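PDB 2QL8: putative redox protein from Lactobacillus casei, which probably acts as a thiol-dependent redox enzyme of the OsmC/Ohr family, whose members typically reduce peroxides. Local coordinates for the interface of chains A and B. Residues are numbered along the deposited sequence; one frame, centred on the assembly and turned at random. Chains: chain A/B, Putative redox protein.

Helix packing and strand pairing together join the two subunits of this intertwined dimer. Contacts 1 and 3 are neighbours, their C-alpha centres about 9 Å apart, and share A:Leu51, B:Leu51 and B:Ser55; both arise where the two copies of helix 48-70 pack, contact 3 also taking in strands 24-27 and 33-36 of chain A, and they are largely twins across the two-fold axis. The C-alpha centre of contact 2, where strand 12-18 of chain B pairs with strand 77-88 of chain A, is about 14 Å from that of contact 1 and about 15 Å from that of contact 3. Dimerisation thus probably completes both core and sheet.

Contact 1: the interface of chains A and B. Residues chain A 51, 54-55, 58, 123; chain B 48, 51-52, 55.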
# COMPACT_ATOMS: atom_id res chain seq x y z
N LEU A 51 1.82 0.88 -6.39
CA LEU A 51 0.57 0.49 -5.75
C LEU A 51 0.47 1.11 -4.35
O LEU A 51 -0.60 1.61 -3.96
CB LEU A 51 0.41 -1.03 -5.74
CG LEU A 51 0.11 -1.65 -7.11
CD1 LEU A 51 0.49 -3.16 -7.09
CD2 LEU A 51 -1.35 -1.39 -7.50
N LEU A 54 -0.28 4.83 -4.83
CA LEU A 54 -1.69 4.96 -5.16
C LEU A 54 -2.57 4.80 -3.92
O LEU A 54 -3.54 5.54 -3.72
CB LEU A 54 -2.12 3.97 -6.27
CG LEU A 54 -1.52 4.18 -7.68
CD1 LEU A 54 -1.71 2.94 -8.58
CD2 LEU A 54 -2.12 5.47 -8.33
N SER A 55 -2.24 3.82 -3.09
CA SER A 55 -2.97 3.62 -1.84
C SER A 55 -2.90 4.84 -0.91
O SER A 55 -3.94 5.37 -0.43
CB SER A 55 -2.45 2.38 -1.09
OG SER A 55 -3.11 2.21 0.16
N THR A 58 -4.44 8.17 -2.26
CA THR A 58 -5.90 8.10 -2.22
C THR A 58 -6.42 8.23 -0.80
O THR A 58 -7.43 8.93 -0.57
CB THR A 58 -6.40 6.80 -2.91
OG1 THR A 58 -5.95 6.82 -4.28
CG2 THR A 58 -7.91 6.66 -2.86
N VAL A 123 -3.53 4.79 6.25
CA VAL A 123 -2.27 4.30 5.65
C VAL A 123 -1.10 5.07 6.29
O VAL A 123 -0.06 4.50 6.59
CB VAL A 123 -2.27 4.35 4.11
CG1 VAL A 123 -0.90 3.83 3.56
CG2 VAL A 123 -3.45 3.53 3.51
N PRO B 48 -8.06 2.52 -1.03
CA PRO B 48 -6.74 2.33 -0.44
C PRO B 48 -6.49 0.95 0.11
O PRO B 48 -5.35 0.48 0.13
CB PRO B 48 -6.68 3.42 0.65
CG PRO B 48 -7.64 4.51 0.12
CD PRO B 48 -8.77 3.68 -0.46
N LEU B 51 -5.67 -1.29 -2.81
CA LEU B 51 -4.37 -0.92 -3.38
C LEU B 51 -3.21 -1.36 -2.46
O LEU B 51 -2.17 -1.84 -2.95
CB LEU B 51 -4.34 0.57 -3.70
CG LEU B 51 -5.25 1.01 -4.87
CD1 LEU B 51 -5.53 2.54 -4.82
CD2 LEU B 51 -4.57 0.60 -6.21
N LEU B 52 -3.39 -1.24 -1.15
CA LEU B 52 -2.41 -1.70 -0.20
C LEU B 52 -2.25 -3.22 -0.26
O LEU B 52 -1.12 -3.74 -0.27
CB LEU B 52 -2.76 -1.25 1.22
CG LEU B 52 -1.81 -1.68 2.34
CD1 LEU B 52 -0.37 -1.21 2.10
CD2 LEU B 52 -2.37 -1.29 3.77
N SER B 55 -0.29 -4.05 -3.34
CA SER B 55 1.12 -3.73 -3.12
C SER B 55 1.82 -4.81 -2.31
O SER B 55 2.89 -5.32 -2.72
CB SER B 55 1.26 -2.37 -2.44
OG SER B 55 2.61 -2.07 -2.12
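B:Leu51 and A:Ser55 meet at the heart of the helix pair on which OsmC/Ohr dimers are built, each residue lying on its own copy of helix 48-70. The CB atoms of A:Ser55 and B:Leu51 are 3.7 Å apart, a close approach of the two helices that the small serine permits. Beyond this point B:Leu51 sends its two methyls over chain A: CD1 lies 3.8 Å from the carbonyl oxygen O of A:Leu54, while CD2 faces CD2 of A:Leu51. These two leucines cross at about a right angle, with 4.0 Å between A:Leu51 CD2 and B:Leu51 CD2, as suits a pair astride the two-fold axis. Nearer the backbone, CB of A:Leu51 rests against CB of B:Ser55.

The polar element is the hydroxyl of A:Ser55. Its OG stands anti to the backbone N (chi1 177°), which directs it to the first turn of the partner helix, where it donates a hydrogen bond of 2.8 Å to the carbonyl O of B:Pro48. The donor arrives at a C=O...OG angle of 120° and is tilted from the carbonyl plane; CB of B:Leu52 lies beside the same hydroxyl. The ring of B:Pro48 is met by A:Thr58, whose methyl CG2 is 3.7 Å from the proline CG. A:Thr58 OG1 instead turns back to its own helix, donating a 2.8 Å hydrogen bond to A:Leu54 O and presenting the methyl to the partner.

Contact 2: the interface of chains A and B. Residues chain A 82-84; chain B 7, 12-15.
With CG anti to the backbone N (chi1 -172°) and the rest of its chain extended, A:Lys82 runs alongside the indole of B:Trp7, the two side chains pointing in opposite directions. B:Trp7 has its CG anti to the carbonyl carbon (chi1 -80°), and its six-membered ring reaches the strand of chain A through CZ3, which lies 3.7 Å from the lysine CD. The same ring carbon approaches CB of A:Ala84 at 3.4 Å, while the carbonyl O of A:Lys82 sits in plane at the indole edge, near CH2.

Farther along the lysine, CE comes within 3.9 Å of CB of B:Thr13, and nearer its base CG meets the methyl CG2 of B:Thr15. The aliphatic length of the lysine is thus packed between tryptophan and threonines.

Beneath these side chains the backbones pair in antiparallel fashion, A:Lys82, A:Val83 and A:Ala84 opposite B:Thr15, B:Thr14 and B:Thr13. A:Val83 N donates a hydrogen bond to B:Thr14 O at 2.9 Å, and B:Thr14 N returns one of 3.0 Å to A:Val83 O. This reciprocal pair aligns strand 12-18 of chain B with strand 77-88 of chain A, so that the N-terminal part of one subunit extends the sheet of the other and ties the dimer together.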
# COMPACT_ATOMS: atom_id res chain seq x y z
N LYS A 82 5.64 10.15 -3.40
CA LYS A 82 6.81 9.57 -4.06
C LYS A 82 7.28 8.37 -3.26
O LYS A 82 7.33 8.41 -2.03
CB LYS A 82 7.93 10.61 -4.19
CG LYS A 82 9.14 10.16 -5.04
CD LYS A 82 10.16 11.29 -5.11
CE LYS A 82 11.37 10.95 -5.98
NZ LYS A 82 12.14 12.21 -6.28
N VAL A 83 7.59 7.28 -3.97
CA VAL A 83 8.10 6.07 -3.32
C VAL A 83 9.43 5.71 -4.00
O VAL A 83 9.49 5.67 -5.24
CB VAL A 83 7.11 4.87 -3.42
CG1 VAL A 83 7.67 3.62 -2.71
CG2 VAL A 83 5.74 5.27 -2.84
N ALA A 84 10.44 5.48 -3.18
CA ALA A 84 11.77 5.06 -3.63
C ALA A 84 12.06 3.62 -3.17
O ALA A 84 11.71 3.23 -2.07
CB ALA A 84 12.84 6.01 -3.09
N TRP B 7 17.50 8.96 0.23
CA TRP B 7 16.85 9.41 -0.99
C TRP B 7 17.80 9.82 -2.11
O TRP B 7 17.35 10.07 -3.24
CB TRP B 7 15.93 10.61 -0.70
CG TRP B 7 14.59 10.26 -0.12
CD1 TRP B 7 14.26 10.30 1.18
CD2 TRP B 7 13.43 9.86 -0.84
NE1 TRP B 7 12.94 9.93 1.35
CE2 TRP B 7 12.40 9.67 0.12
CE3 TRP B 7 13.15 9.63 -2.18
CZ2 TRP B 7 11.13 9.25 -0.24
CZ3 TRP B 7 11.87 9.24 -2.54
CH2 TRP B 7 10.87 9.07 -1.55
N TYR B 12 15.17 3.02 -7.79
CA TYR B 12 14.00 3.27 -8.58
C TYR B 12 13.18 4.28 -7.77
O TYR B 12 13.14 4.20 -6.53
CB TYR B 12 13.18 2.00 -8.76
CG TYR B 12 11.81 2.17 -9.40
CD1 TYR B 12 11.65 2.35 -10.75
CD2 TYR B 12 10.65 2.15 -8.60
CE1 TYR B 12 10.40 2.47 -11.34
CE2 TYR B 12 9.38 2.27 -9.17
CZ TYR B 12 9.25 2.44 -10.53
OH TYR B 12 8.03 2.52 -11.11
N THR B 13 12.51 5.18 -8.48
CA THR B 13 11.50 6.02 -7.85
C THR B 13 10.27 6.12 -8.74
O THR B 13 10.31 5.98 -9.96
CB THR B 13 12.01 7.45 -7.49
OG1 THR B 13 12.21 8.18 -8.70
CG2 THR B 13 13.29 7.44 -6.67
N THR B 14 9.12 6.37 -8.10
CA THR B 14 7.88 6.61 -8.82
C THR B 14 7.06 7.59 -7.99
O THR B 14 7.34 7.86 -6.85
CB THR B 14 7.06 5.27 -9.06
OG1 THR B 14 5.93 5.47 -9.92
CG2 THR B 14 6.61 4.66 -7.69
N THR B 15 6.04 8.12 -8.63
CA THR B 15 5.11 9.03 -7.98
C THR B 15 3.67 8.71 -8.33
O THR B 15 3.36 8.24 -9.43
CB THR B 15 5.41 10.51 -8.35
OG1 THR B 15 4.86 10.79 -9.63
CG2 THR B 15 6.90 10.79 -8.35

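Contact 3: the interface of chains A and B. Residues chain A 26, 36, 48, 51; chain B 51, 54-55, 57-58.
Helix 48-70 of chain B presents one flank here to the start of the same helix in chain A and to strands 24-27 and 33-36, a mainly helix-to-helix contact flanked by two short strands within the OsmC/Ohr dimer. B:Thr58 joins these surfaces through its two branches. Its methyl CG2, anti to the backbone N, lies 3.6 Å from CG of A:Pro48, and the two side chains cross at about a right angle. Its hydroxyl OG1 faces the strands instead, 3.2 Å from CB of A:Ala26, while A:Thr36 comes toward it tip to tip with CG2 4.1 Å from B:Thr58 OG1. That hydroxyl is not left without a partner among these apolar neighbours: it donates a 2.8 Å hydrogen bond to B:Leu54 O, one turn back in its own helix, at a C=O...OG1 angle of 157°.

B:Leu54 touches both helix and strand. Its chi1 of -68° swings the isobutyl group toward the strand, and CD2 is the branch that packs 3.7 Å from CB of A:Ala26, whereas CB sits 4.0 Å from CD1 of A:Leu51. Nearer the start of helix 48-70 of chain B, the hydroxyl OG of B:Ser55 donates a 2.8 Å hydrogen bond to the carbonyl O of A:Pro48. The contact therefore sits where the long helix of one subunit lies against both the helix start and the short strands of the other, with the B:Thr58 side chain between them, close to the two-fold axis.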
# COMPACT_ATOMS: atom_id res chain seq x y z
N ALA A 26 -1.51 -8.97 -10.27
CA ALA A 26 -2.09 -9.02 -8.91
C ALA A 26 -3.54 -8.64 -9.08
O ALA A 26 -3.89 -7.88 -9.99
CB ALA A 26 -1.37 -8.04 -7.97
N THR A 36 1.62 -6.60 -13.51
CA THR A 36 2.76 -6.22 -12.72
C THR A 36 4.08 -6.63 -13.44
O THR A 36 4.11 -7.57 -14.24
CB THR A 36 2.70 -6.86 -11.30
OG1 THR A 36 2.72 -8.29 -11.38
CG2 THR A 36 1.47 -6.37 -10.52
N PRO A 48 4.91 -2.86 -6.56
CA PRO A 48 4.50 -2.50 -5.19
C PRO A 48 4.70 -1.04 -4.80
O PRO A 48 3.92 -0.50 -4.00
CB PRO A 48 5.36 -3.41 -4.33
CG PRO A 48 5.62 -4.61 -5.21
CD PRO A 48 5.86 -4.00 -6.57
N LEU A 51 1.82 0.88 -6.39
CA LEU A 51 0.57 0.49 -5.75
C LEU A 51 0.47 1.11 -4.35
O LEU A 51 -0.60 1.61 -3.96
CB LEU A 51 0.41 -1.03 -5.74
CG LEU A 51 0.11 -1.65 -7.11
CD1 LEU A 51 0.49 -3.16 -7.09
CD2 LEU A 51 -1.35 -1.39 -7.50
N LEU B 51 -5.67 -1.29 -2.81
CA LEU B 51 -4.37 -0.92 -3.38
C LEU B 51 -3.21 -1.36 -2.46
O LEU B 51 -2.17 -1.84 -2.95
CB LEU B 51 -4.34 0.57 -3.70
CG LEU B 51 -5.25 1.01 -4.87
CD1 LEU B 51 -5.53 2.54 -4.82
CD2 LEU B 51 -4.57 0.60 -6.21
N LEU B 54 -2.87 -5.12 -2.90
CA LEU B 54 -2.17 -5.38 -4.15
C LEU B 54 -0.67 -5.14 -4.01
O LEU B 54 0.17 -5.91 -4.53
CB LEU B 54 -2.76 -4.55 -5.28
CG LEU B 54 -4.17 -4.89 -5.73
CD1 LEU B 54 -4.77 -3.78 -6.62
CD2 LEU B 54 -4.26 -6.27 -6.42
N SER B 55 -0.29 -4.05 -3.34
CA SER B 55 1.12 -3.73 -3.12
C SER B 55 1.82 -4.81 -2.31
O SER B 55 2.89 -5.32 -2.72
CB SER B 55 1.26 -2.37 -2.44
OG SER B 55 2.61 -2.07 -2.12
N SER B 57 0.81 -7.94 -1.40
CA SER B 57 0.77 -9.31 -1.97
C SER B 57 1.83 -9.45 -3.07
O SER B 57 2.54 -10.45 -3.16
CB SER B 57 -0.62 -9.67 -2.52
OG SER B 57 -1.06 -8.82 -3.55
N THR B 58 1.97 -8.40 -3.89
CA THR B 58 2.95 -8.40 -4.99
C THR B 58 4.38 -8.41 -4.45
O THR B 58 5.27 -9.14 -4.94
CB THR B 58 2.71 -7.24 -5.94
OG1 THR B 58 1.40 -7.37 -6.53
CG2 THR B 58 3.77 -7.14 -7.04